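Local coordinates for protein EchA1_1 (Mycobacterium avium subsp. paratuberculosis, PDB 3R9T) that probably hydrates enoyl-CoA thioesters to 3-hydroxyacyl-CoA in fatty acid metabolism, as a member of the crotonase family, at residues A56-G61 against D194-L199. Residues are numbered along the deposited sequence; the frame is centred on the assembly and turned at random.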
loop_
_atom_site.group_PDB
_atom_site.type_symbol
_atom_site.label_atom_id
_atom_site.label_comp_id
_atom_site.label_asym_id
_atom_site.label_seq_id
_atom_site.Cartn_x
_atom_site.Cartn_y
_atom_site.Cartn_z
ATOM N N ALA B 56 -20.689 8.380 -14.886
ATOM C CA ALA B 56 -19.959 8.652 -13.645
ATOM C C ALA B 56 -20.926 9.176 -12.590
ATOM O O ALA B 56 -21.994 9.703 -12.905
ATOM C CB ALA B 56 -18.849 9.676 -13.881
ATOM N N VAL B 57 -20.531 9.026 -11.332
ATOM C CA VAL B 57 -21.306 9.487 -10.210
ATOM C C VAL B 57 -20.453 10.361 -9.327
ATOM O O VAL B 57 -19.318 9.993 -9.007
ATOM C CB VAL B 57 -21.776 8.291 -9.391
ATOM C CG1 VAL B 57 -22.459 8.732 -8.090
ATOM C CG2 VAL B 57 -22.700 7.430 -10.242
ATOM N N VAL B 58 -21.008 11.509 -8.938
ATOM C CA VAL B 58 -20.427 12.384 -7.917
ATOM C C VAL B 58 -21.329 12.428 -6.688
ATOM O O VAL B 58 -22.553 12.609 -6.814
ATOM C CB VAL B 58 -20.231 13.822 -8.443
ATOM C CG1 VAL B 58 -19.789 14.775 -7.334
ATOM C CG2 VAL B 58 -19.208 13.837 -9.566
ATOM N N LEU B 59 -20.710 12.254 -5.517
ATOM C CA LEU B 59 -21.381 12.302 -4.218
ATOM C C LEU B 59 -20.896 13.548 -3.489
ATOM O O LEU B 59 -19.700 13.735 -3.345
ATOM C CB LEU B 59 -21.052 11.054 -3.375
ATOM C CG LEU B 59 -21.668 11.056 -1.965
ATOM C CD1 LEU B 59 -23.197 10.961 -2.061
ATOM C CD2 LEU B 59 -21.067 9.938 -1.089
ATOM N N THR B 60 -21.818 14.396 -3.026
ATOM C CA THR B 60 -21.456 15.616 -2.293
ATOM C C THR B 60 -22.506 15.882 -1.196
ATOM O O THR B 60 -23.485 15.127 -1.052
ATOM C CB THR B 60 -21.329 16.800 -3.291
ATOM O OG1 THR B 60 -20.586 17.895 -2.717
ATOM C CG2 THR B 60 -22.722 17.258 -3.779
ATOM N N GLY B 61 -22.281 16.931 -0.413
ATOM C CA GLY B 61 -23.168 17.293 0.677
ATOM C C GLY B 61 -23.788 18.642 0.385
ATOM O O GLY B 61 -23.144 19.513 -0.200
ATOM N N ASP B 194 -17.820 21.787 -9.153
ATOM C CA ASP B 194 -17.276 22.041 -10.486
ATOM C C ASP B 194 -15.989 21.260 -10.749
ATOM O O ASP B 194 -15.817 20.693 -11.830
ATOM C CB ASP B 194 -17.027 23.532 -10.716
ATOM C CG ASP B 194 -18.296 24.304 -11.008
ATOM O OD1 ASP B 194 -19.333 23.700 -11.373
ATOM O OD2 ASP B 194 -18.242 25.545 -10.884
ATOM N N ALA B 195 -15.105 21.220 -9.752
ATOM C CA ALA B 195 -13.849 20.488 -9.868
ATOM C C ALA B 195 -14.109 18.997 -10.037
ATOM O O ALA B 195 -13.452 18.322 -10.844
ATOM C CB ALA B 195 -12.985 20.739 -8.649
ATOM N N ALA B 196 -15.076 18.473 -9.291
ATOM C CA ALA B 196 -15.410 17.050 -9.402
ATOM C C ALA B 196 -16.028 16.707 -10.761
ATOM O O ALA B 196 -15.764 15.652 -11.314
ATOM C CB ALA B 196 -16.340 16.622 -8.272
ATOM N N LEU B 197 -16.883 17.574 -11.283
ATOM C CA LEU B 197 -17.445 17.366 -12.619
ATOM C C LEU B 197 -16.354 17.399 -13.695
ATOM O O LEU B 197 -16.432 16.667 -14.691
ATOM C CB LEU B 197 -18.521 18.413 -12.913
ATOM C CG LEU B 197 -19.813 18.231 -12.108
ATOM C CD1 LEU B 197 -20.740 19.435 -12.362
ATOM C CD2 LEU B 197 -20.530 16.915 -12.413
ATOM N N ALA B 198 -15.337 18.240 -13.503
ATOM C CA ALA B 198 -14.224 18.291 -14.449
ATOM C C ALA B 198 -13.420 16.977 -14.415
ATOM O O ALA B 198 -13.019 16.451 -15.461
ATOM C CB ALA B 198 -13.319 19.477 -14.152
ATOM N N LEU B 199 -13.180 16.460 -13.210
ATOM C CA LEU B 199 -12.516 15.162 -13.069
ATOM C C LEU B 199 -13.384 14.053 -13.689
ATOM O O LEU B 199 -12.878 13.177 -14.402
ATOM C CB LEU B 199 -12.224 14.854 -11.598
ATOM C CG LEU B 199 -11.508 13.532 -11.293
ATOM C CD1 LEU B 199 -10.176 13.449 -12.083
ATOM C CD2 LEU B 199 -11.255 13.402 -9.798
#
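Helix packing on one face of the six-stranded sheet brings V58, in strand 56-61, against A196 and L197 of the helix 192-204. The nearest CA atoms across the two segments, those of V58 and A196, are 7.0 Å apart, a spacing consistent with the small alanine side chain pointing toward the strand: A196 CB meets V58 CG1 at 4.0 Å. That branch of the valine lies anti to the backbone N (chi1 173°), while CG2, beside the N, faces L197. The leucine starts off to the flank of the strand, yet with CD1 anti to CA (chi2 173°) the other methyl, CD2, turns toward the strand and stops 4.4 Å from V58 CG2, a looser touch. The two valine methyls are thus divided between consecutive helix residues, and the surface buried is small, 103 Å² over both sides, with wholly apolar side-chain contacts. Strand 56-61 runs parallel to both of its neighbours, 19-24 and 104-108, within the sheet of the crotonase fold, and the same helix residues reach those neighbours too: A196 touches I105 and A107, and L197 touches V19. L193 also packs on V58.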